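Local coordinates for amino acid ABC transporter, binding protein (Thermus thermophilus, PDB 3VV5) that binds the lysine analogue S-(2-aminoethyl)-L-cysteine as the periplasmic substrate-binding component of an amino acid ABC transporter, at residues E37-N50 and N92-G104. Residues are numbered along the deposited sequence; the frame is centred on the assembly and turned at random.
Sequences EIRIGTEGAFPPFN and NQGRFDFVIASHG. With SLZ (L-thialysine), chain C.
Asp-97 and Arg-39 grip each other through backbone and side chain alike. OD2 of Asp-97 takes the backbone N-H of Arg-39 on its anti side (2.9 Å, 166° at the hydrogen), while the amide of Asp-97 returns a bond to Arg-39 O. The guanidinium adds charge alone: NH2 of Arg-39 lies 3.3 Å from Asp-97 OD1, but no N-H is aimed at it. Arg-27 forms a second salt bridge to the carboxylate, which probably stabilises its negative charge. Farther along, parallel strand pairing takes over, with Gly-41 N bonded to Phe-98 O at 2.8 Å and Ile-100 N to Gly-41 O. With OG1 turned anti to the backbone N (chi1 -159°), Thr-42 extends this pairing by donating to Ile-100 O at 2.7 Å.

The two sheet faces pack differently. CG2 of Ile-40 sits over the Phe-98 ring, whose edge meets Ile-38 CD1; on the other face the Phe-96 ring lies flat on Gly-41, its centroid 3.7 Å from Gly-41 CA, where a side chain would clash.

Beyond the parallel pair, Phe-46 lays one ring face against the ligand, CZ 3.4 Å from the thialysine SG, and turns its edge to Ser-102 OG, which bonds to Glu-62 and Tyr-120. Trimming Phe-46 to an alanine is likely to leave the thioether without its aromatic wall and the ligand chain freer to shift. The ligand's NZ reaches Ala-101 O (3.1 Å), and Gly-104 N holds its carboxylate. Adjacent parallel strands whose C-terminal ends lead into ligand-binding segments are characteristic of a periplasmic binding protein lobe, as in solute-binding family 3.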
ATOM      1  N   GLU A  37      -2.831 -20.297 -13.328  1.00 22.01           N
ATOM      2  CA  GLU A  37      -2.364 -19.581 -12.123  1.00 21.93           C
ATOM      3  C   GLU A  37      -1.835 -18.181 -12.444  1.00 20.55           C
ATOM      4  O   GLU A  37      -1.234 -17.972 -13.481  1.00 19.94           O
ATOM      5  CB  GLU A  37      -1.298 -20.382 -11.364  1.00 23.37           C
ATOM      6  CG  GLU A  37      -0.148 -20.914 -12.237  1.00 27.62           C
ATOM      7  CD  GLU A  37       1.219 -20.399 -11.823  1.00 33.99           C
ATOM      8  OE1 GLU A  37       1.985 -19.990 -12.735  1.00 36.45           O
ATOM      9  OE2 GLU A  37       1.535 -20.401 -10.605  1.00 35.94           O
ATOM     10  N   ILE A  38      -2.073 -17.229 -11.538  1.00 19.47           N
ATOM     11  CA  ILE A  38      -1.510 -15.889 -11.644  1.00 17.78           C
ATOM     12  C   ILE A  38      -0.628 -15.608 -10.410  1.00 17.12           C
ATOM     13  O   ILE A  38      -1.048 -15.805  -9.250  1.00 15.88           O
ATOM     14  CB  ILE A  38      -2.621 -14.815 -11.826  1.00 17.99           C
ATOM     15  CG1 ILE A  38      -2.006 -13.452 -12.200  1.00 18.36           C
ATOM     16  CG2 ILE A  38      -3.531 -14.711 -10.567  1.00 17.78           C
ATOM     17  CD1 ILE A  38      -2.951 -12.536 -12.921  1.00 19.33           C
ATOM     18  N   ARG A  39       0.593 -15.161 -10.676  1.00 16.52           N
ATOM     19  CA  ARG A  39       1.544 -14.847  -9.618  1.00 16.33           C
ATOM     20  C   ARG A  39       1.397 -13.393  -9.227  1.00 14.89           C
ATOM     21  O   ARG A  39       1.538 -12.502 -10.070  1.00 14.13           O
ATOM     22  CB  ARG A  39       2.981 -15.064 -10.073  1.00 16.95           C
ATOM     23  CG  ARG A  39       3.304 -16.391 -10.777  1.00 22.36           C
ATOM     24  CD  ARG A  39       4.807 -16.385 -11.046  1.00 28.46           C
ATOM     25  NE  ARG A  39       5.176 -16.877 -12.369  1.00 34.55           N
ATOM     26  CZ  ARG A  39       5.378 -16.116 -13.451  1.00 37.06           C
ATOM     27  NH1 ARG A  39       5.723 -16.701 -14.589  1.00 37.62           N
ATOM     28  NH2 ARG A  39       5.230 -14.786 -13.420  1.00 37.18           N
ATOM     29  N   ILE A  40       1.159 -13.154  -7.940  1.00 13.07           N
ATOM     30  CA  ILE A  40       0.870 -11.809  -7.437  1.00 11.76           C
ATOM     31  C   ILE A  40       1.935 -11.379  -6.424  1.00 11.56           C
ATOM     32  O   ILE A  40       2.168 -12.080  -5.441  1.00 10.99           O
ATOM     33  CB  ILE A  40      -0.518 -11.764  -6.758  1.00 11.71           C
ATOM     34  CG1 ILE A  40      -1.567 -12.543  -7.578  1.00 11.02           C
ATOM     35  CG2 ILE A  40      -0.965 -10.304  -6.521  1.00 10.26           C
ATOM     36  CD1 ILE A  40      -2.957 -12.578  -6.891  1.00  8.20           C
ATOM     37  N   GLY A  41       2.578 -10.241  -6.670  1.00 11.08           N
ATOM     38  CA  GLY A  41       3.624  -9.734  -5.762  1.00 11.20           C
ATOM     39  C   GLY A  41       2.995  -8.806  -4.739  1.00 11.28           C
ATOM     40  O   GLY A  41       2.125  -8.001  -5.079  1.00 11.02           O
ATOM     41  N   THR A  42       3.372  -8.969  -3.475  1.00 11.24           N
ATOM     42  CA  THR A  42       2.928  -8.042  -2.430  1.00 10.88           C
ATOM     43  C   THR A  42       4.041  -7.937  -1.376  1.00 11.77           C
ATOM     44  O   THR A  42       5.086  -8.548  -1.541  1.00 12.37           O
ATOM     45  CB  THR A  42       1.568  -8.446  -1.798  1.00 11.76           C
ATOM     46  OG1 THR A  42       0.981  -7.289  -1.194  1.00 11.70           O
ATOM     47  CG2 THR A  42       1.740  -9.512  -0.730  1.00 11.52           C
ATOM     48  N   GLU A  43       3.822  -7.167  -0.318  1.00 11.57           N
ATOM     49  CA  GLU A  43       4.847  -6.997   0.705  1.00 13.51           C
ATOM     50  C   GLU A  43       4.607  -7.896   1.912  1.00 13.70           C
ATOM     51  O   GLU A  43       5.461  -8.737   2.242  1.00 15.09           O
ATOM     52  CB  GLU A  43       4.946  -5.528   1.151  1.00 13.21           C
ATOM     53  CG  GLU A  43       6.071  -5.296   2.183  1.00 15.41           C
ATOM     54  CD  GLU A  43       5.774  -4.137   3.108  1.00 18.76           C
ATOM     55  OE1 GLU A  43       4.612  -4.032   3.547  1.00 21.03           O
ATOM     56  OE2 GLU A  43       6.691  -3.337   3.404  1.00 17.79           O
ATOM     57  N   GLY A  44       3.476  -7.694   2.585  1.00 13.21           N
ATOM     58  CA  GLY A  44       3.131  -8.503   3.749  1.00 13.65           C
ATOM     59  C   GLY A  44       3.575  -7.840   5.049  1.00 14.04           C
ATOM     60  O   GLY A  44       3.640  -8.500   6.081  1.00 14.20           O
ATOM     61  N   ALA A  45       3.891  -6.547   5.009  1.00 13.92           N
ATOM     62  CA  ALA A  45       4.222  -5.819   6.241  1.00 14.39           C
ATOM     63  C   ALA A  45       3.466  -4.495   6.370  1.00 14.08           C
ATOM     64  O   ALA A  45       3.972  -3.518   6.956  1.00 13.18           O
ATOM     65  CB  ALA A  45       5.742  -5.621   6.361  1.00 15.35           C
ATOM     66  N   PHE A  46       2.241  -4.459   5.839  1.00 13.15           N
ATOM     67  CA  PHE A  46       1.455  -3.212   5.808  1.00 12.49           C
ATOM     68  C   PHE A  46       0.012  -3.458   6.234  1.00 12.22           C
ATOM     69  O   PHE A  46      -0.888  -3.404   5.399  1.00 11.16           O
ATOM     70  CB  PHE A  46       1.495  -2.611   4.381  1.00 12.64           C
ATOM     71  CG  PHE A  46       1.339  -1.097   4.318  1.00 14.69           C
ATOM     72  CD1 PHE A  46       2.172  -0.256   5.068  1.00 15.57           C
ATOM     73  CD2 PHE A  46       0.410  -0.512   3.460  1.00 15.53           C
ATOM     74  CE1 PHE A  46       2.076   1.146   4.971  1.00 15.34           C
ATOM     75  CE2 PHE A  46       0.287   0.916   3.351  1.00 12.42           C
ATOM     76  CZ  PHE A  46       1.117   1.734   4.099  1.00 15.34           C
ATOM     77  N   PRO A  47      -0.220  -3.775   7.536  1.00 12.73           N
ATOM     78  CA  PRO A  47      -1.594  -4.024   7.961  1.00 12.65           C
ATOM     79  C   PRO A  47      -2.375  -2.702   7.963  1.00 12.56           C
ATOM     80  O   PRO A  47      -1.818  -1.665   8.372  1.00 13.84           O
ATOM     81  CB  PRO A  47      -1.427  -4.538   9.402  1.00 12.78           C
ATOM     82  CG  PRO A  47      -0.140  -3.864   9.886  1.00 13.44           C
ATOM     83  CD  PRO A  47       0.745  -3.863   8.663  1.00 12.92           C
ATOM     84  N   PRO A  48      -3.669  -2.732   7.602  1.00 12.66           N
ATOM     85  CA  PRO A  48      -4.522  -3.900   7.293  1.00 11.88           C
ATOM     86  C   PRO A  48      -4.632  -4.210   5.799  1.00 11.85           C
ATOM     87  O   PRO A  48      -5.500  -4.978   5.401  1.00 11.85           O
ATOM     88  CB  PRO A  48      -5.894  -3.449   7.820  1.00 11.80           C
ATOM     89  CG  PRO A  48      -5.892  -1.967   7.524  1.00 11.45           C
ATOM     90  CD  PRO A  48      -4.481  -1.512   7.801  1.00 11.59           C
ATOM     91  N   PHE A  49      -3.766  -3.622   4.983  1.00 11.42           N
ATOM     92  CA  PHE A  49      -3.834  -3.792   3.511  1.00 11.30           C
ATOM     93  C   PHE A  49      -3.254  -5.110   3.010  1.00 11.57           C
ATOM     94  O   PHE A  49      -3.904  -5.840   2.232  1.00 10.64           O
ATOM     95  CB  PHE A  49      -3.157  -2.604   2.827  1.00 11.17           C
ATOM     96  CG  PHE A  49      -3.926  -1.328   2.989  1.00 11.15           C
ATOM     97  CD1 PHE A  49      -5.081  -1.111   2.229  1.00 11.46           C
ATOM     98  CD2 PHE A  49      -3.538  -0.371   3.915  1.00 12.49           C
ATOM     99  CE1 PHE A  49      -5.832   0.035   2.394  1.00 11.20           C
ATOM    100  CE2 PHE A  49      -4.285   0.809   4.078  1.00 14.64           C
ATOM    101  CZ  PHE A  49      -5.432   1.012   3.310  1.00 13.55           C
ATOM    102  N   ASN A  50      -2.022  -5.404   3.434  1.00 11.18           N
ATOM    103  CA  ASN A  50      -1.367  -6.668   3.087  1.00 11.24           C
ATOM    104  C   ASN A  50      -0.350  -7.002   4.172  1.00 11.54           C
ATOM    105  O   ASN A  50       0.582  -6.231   4.424  1.00 11.23           O
ATOM    106  CB  ASN A  50      -0.713  -6.631   1.676  1.00 11.96           C
ATOM    107  CG  ASN A  50       0.385  -5.548   1.532  1.00 13.49           C
ATOM    108  OD1 ASN A  50       1.577  -5.795   1.783  1.00 12.06           O
ATOM    109  ND2 ASN A  50      -0.016  -4.355   1.088  1.00 14.74           N
ATOM    110  N   ASN A  92       8.711  -5.810 -13.332  1.00 16.92           N
ATOM    111  CA  ASN A  92       9.267  -5.560 -14.659  1.00 18.46           C
ATOM    112  C   ASN A  92      10.229  -6.626 -15.165  1.00 19.19           C
ATOM    113  O   ASN A  92      10.479  -6.710 -16.363  1.00 19.48           O
ATOM    114  CB  ASN A  92       9.910  -4.174 -14.731  1.00 18.13           C
ATOM    115  CG  ASN A  92       8.915  -3.079 -15.098  1.00 19.10           C
ATOM    116  OD1 ASN A  92       8.045  -3.264 -15.957  1.00 19.38           O
ATOM    117  ND2 ASN A  92       9.041  -1.927 -14.449  1.00 17.90           N
ATOM    118  N   GLN A  93      10.778  -7.425 -14.246  1.00 19.85           N
ATOM    119  CA  GLN A  93      11.636  -8.552 -14.597  1.00 20.21           C
ATOM    120  C   GLN A  93      10.817  -9.819 -14.811  1.00 20.11           C
ATOM    121  O   GLN A  93      11.346 -10.842 -15.247  1.00 19.83           O
ATOM    122  CB  GLN A  93      12.682  -8.784 -13.499  1.00 20.14           C
ATOM    123  CG  GLN A  93      13.631  -7.621 -13.344  1.00 20.66           C
ATOM    124  CD  GLN A  93      14.647  -7.852 -12.255  1.00 23.59           C
ATOM    125  OE1 GLN A  93      14.328  -8.410 -11.205  1.00 24.97           O
ATOM    126  NE2 GLN A  93      15.885  -7.414 -12.492  1.00 25.29           N
ATOM    127  N   GLY A  94       9.528  -9.754 -14.494  1.00 19.52           N
ATOM    128  CA  GLY A  94       8.633 -10.877 -14.745  1.00 19.31           C
ATOM    129  C   GLY A  94       8.533 -11.905 -13.627  1.00 18.93           C
ATOM    130  O   GLY A  94       8.046 -13.001 -13.845  1.00 18.72           O
ATOM    131  N   ARG A  95       9.002 -11.551 -12.433  1.00 19.64           N
ATOM    132  CA  ARG A  95       8.918 -12.422 -11.246  1.00 19.89           C
ATOM    133  C   ARG A  95       7.461 -12.682 -10.839  1.00 19.28           C
ATOM    134  O   ARG A  95       7.113 -13.777 -10.382  1.00 19.69           O
ATOM    135  CB  ARG A  95       9.738 -11.824 -10.079  1.00 20.44           C
ATOM    136  CG  ARG A  95       9.598 -12.562  -8.727  1.00 24.28           C
ATOM    137  CD  ARG A  95      10.491 -13.781  -8.635  1.00 28.81           C
ATOM    138  NE  ARG A  95      10.338 -14.570  -7.402  1.00 30.25           N
ATOM    139  CZ  ARG A  95      10.941 -14.310  -6.240  1.00 31.28           C
ATOM    140  NH1 ARG A  95      11.719 -13.247  -6.106  1.00 32.02           N
ATOM    141  NH2 ARG A  95      10.750 -15.111  -5.196  1.00 30.16           N
ATOM    142  N   PHE A  96       6.608 -11.678 -11.006  1.00 18.88           N
ATOM    143  CA  PHE A  96       5.172 -11.848 -10.781  1.00 18.15           C
ATOM    144  C   PHE A  96       4.441 -11.227 -11.967  1.00 17.32           C
ATOM    145  O   PHE A  96       5.029 -10.442 -12.723  1.00 17.70           O
ATOM    146  CB  PHE A  96       4.670 -11.174  -9.488  1.00 19.24           C
ATOM    147  CG  PHE A  96       5.746 -10.574  -8.604  1.00 18.36           C
ATOM    148  CD1 PHE A  96       6.338 -11.320  -7.598  1.00 20.59           C
ATOM    149  CD2 PHE A  96       6.092  -9.231  -8.726  1.00 20.23           C
ATOM    150  CE1 PHE A  96       7.293 -10.749  -6.741  1.00 19.63           C
ATOM    151  CE2 PHE A  96       7.049  -8.659  -7.878  1.00 18.74           C
ATOM    152  CZ  PHE A  96       7.649  -9.415  -6.894  1.00 18.39           C
ATOM    153  N   ASP A  97       3.160 -11.550 -12.119  1.00 16.08           N
ATOM    154  CA  ASP A  97       2.351 -11.009 -13.218  1.00 15.68           C
ATOM    155  C   ASP A  97       1.775  -9.637 -12.892  1.00 14.62           C
ATOM    156  O   ASP A  97       1.697  -8.750 -13.759  1.00 14.63           O
ATOM    157  CB  ASP A  97       1.227 -11.984 -13.576  1.00 15.65           C
ATOM    158  CG  ASP A  97       1.752 -13.327 -13.966  1.00 18.24           C
ATOM    159  OD1 ASP A  97       2.622 -13.371 -14.867  1.00 18.66           O
ATOM    160  OD2 ASP A  97       1.320 -14.335 -13.369  1.00 18.15           O
ATOM    161  N   PHE A  98       1.376  -9.458 -11.635  1.00 13.76           N
ATOM    162  CA  PHE A  98       1.003  -8.140 -11.145  1.00 12.61           C
ATOM    163  C   PHE A  98       1.336  -7.964  -9.675  1.00 12.48           C
ATOM    164  O   PHE A  98       1.604  -8.934  -8.955  1.00 11.90           O
ATOM    165  CB  PHE A  98      -0.458  -7.751 -11.463  1.00 12.02           C
ATOM    166  CG  PHE A  98      -1.522  -8.347 -10.539  1.00 11.76           C
ATOM    167  CD1 PHE A  98      -2.077  -7.580  -9.502  1.00 11.27           C
ATOM    168  CD2 PHE A  98      -2.042  -9.628 -10.778  1.00 11.73           C
ATOM    169  CE1 PHE A  98      -3.095  -8.110  -8.665  1.00 10.31           C
ATOM    170  CE2 PHE A  98      -3.092 -10.175  -9.971  1.00 11.35           C
ATOM    171  CZ  PHE A  98      -3.611  -9.418  -8.913  1.00 11.49           C
ATOM    172  N   VAL A  99       1.299  -6.711  -9.257  1.00 11.85           N
ATOM    173  CA  VAL A  99       1.599  -6.354  -7.885  1.00 12.18           C
ATOM    174  C   VAL A  99       0.392  -5.606  -7.303  1.00 11.92           C
ATOM    175  O   VAL A  99      -0.176  -4.717  -7.956  1.00 11.34           O
ATOM    176  CB  VAL A  99       2.873  -5.465  -7.818  1.00 12.12           C
ATOM    177  CG1 VAL A  99       3.068  -4.841  -6.416  1.00 12.66           C
ATOM    178  CG2 VAL A  99       4.110  -6.265  -8.204  1.00 13.27           C
ATOM    179  N   ILE A 100       0.015  -5.972  -6.078  1.00 11.25           N
ATOM    180  CA  ILE A 100      -0.957  -5.200  -5.289  1.00 11.00           C
ATOM    181  C   ILE A 100      -0.398  -5.047  -3.902  1.00 10.93           C
ATOM    182  O   ILE A 100      -0.385  -5.999  -3.114  1.00 11.11           O
ATOM    183  CB  ILE A 100      -2.398  -5.824  -5.326  1.00 11.18           C
ATOM    184  CG1 ILE A 100      -3.431  -4.906  -4.638  1.00 10.69           C
ATOM    185  CG2 ILE A 100      -2.418  -7.289  -4.803  1.00 10.96           C
ATOM    186  CD1 ILE A 100      -4.876  -5.389  -4.898  1.00  9.31           C
ATOM    187  N   ALA A 101       0.111  -3.845  -3.621  1.00 10.67           N
ATOM    188  CA  ALA A 101       0.902  -3.606  -2.433  1.00 10.76           C
ATOM    189  C   ALA A 101       0.844  -2.123  -2.015  1.00 10.90           C
ATOM    190  O   ALA A 101       1.826  -1.556  -1.519  1.00 12.19           O
ATOM    191  CB  ALA A 101       2.335  -4.050  -2.685  1.00 10.11           C
ATOM    192  N   SER A 102      -0.319  -1.517  -2.221  1.00 10.18           N
ATOM    193  CA  SER A 102      -0.619  -0.153  -1.781  1.00 10.83           C
ATOM    194  C   SER A 102       0.220   0.934  -2.470  1.00 10.93           C
ATOM    195  O   SER A 102       0.515   1.953  -1.849  1.00 12.14           O
ATOM    196  CB  SER A 102      -0.504  -0.053  -0.248  1.00 10.88           C
ATOM    197  OG  SER A 102      -1.539  -0.791   0.391  1.00 11.46           O
ATOM    198  N   HIS A 103       0.583   0.738  -3.735  1.00 11.23           N
ATOM    199  CA  HIS A 103       1.351   1.764  -4.456  1.00 11.84           C
ATOM    200  C   HIS A 103       0.471   2.932  -4.830  1.00 11.96           C
ATOM    201  O   HIS A 103      -0.499   2.776  -5.576  1.00 12.48           O
ATOM    202  CB  HIS A 103       1.997   1.229  -5.738  1.00 11.81           C
ATOM    203  CG  HIS A 103       3.105   0.253  -5.500  1.00 13.04           C
ATOM    204  ND1 HIS A 103       4.435   0.632  -5.436  1.00 16.15           N
ATOM    205  CD2 HIS A 103       3.083  -1.085  -5.314  1.00  9.79           C
ATOM    206  CE1 HIS A 103       5.183  -0.441  -5.228  1.00 11.71           C
ATOM    207  NE2 HIS A 103       4.387  -1.495  -5.166  1.00 16.09           N
ATOM    208  N   GLY A 104       0.823   4.104  -4.331  1.00 11.08           N
ATOM    209  CA  GLY A 104       0.230   5.337  -4.819  1.00 12.24           C
ATOM    210  C   GLY A 104       0.717   5.594  -6.233  1.00 12.59           C
ATOM    211  O   GLY A 104       1.842   5.280  -6.567  1.00 12.36           O
TER
HETATM  212  N   SLZ C 300       1.301   4.243  -0.123  1.00 19.97           N
HETATM  213  CA  SLZ C 300       2.718   3.827  -0.012  0.50 21.04           C
HETATM  214  CB  SLZ C 300       2.838   2.279  -0.041  0.50 19.98           C
HETATM  215  SG  SLZ C 300       3.225   1.365   1.495  0.50 25.00           S
HETATM  216  CD  SLZ C 300       3.163  -0.304   0.750  0.50 14.53           C
HETATM  217  CE  SLZ C 300       3.587  -1.488   1.625  0.50 13.26           C
HETATM  218  NZ  SLZ C 300       2.885  -2.690   1.147  0.50  3.19           N
HETATM  219  C   SLZ C 300       3.382   4.340  -1.286  1.00 20.32           C
HETATM  220  O   SLZ C 300       4.604   4.555  -1.260  0.50 19.65           O
HETATM  221  OXT SLZ C 300       2.641   4.510  -2.280  1.00 20.88           O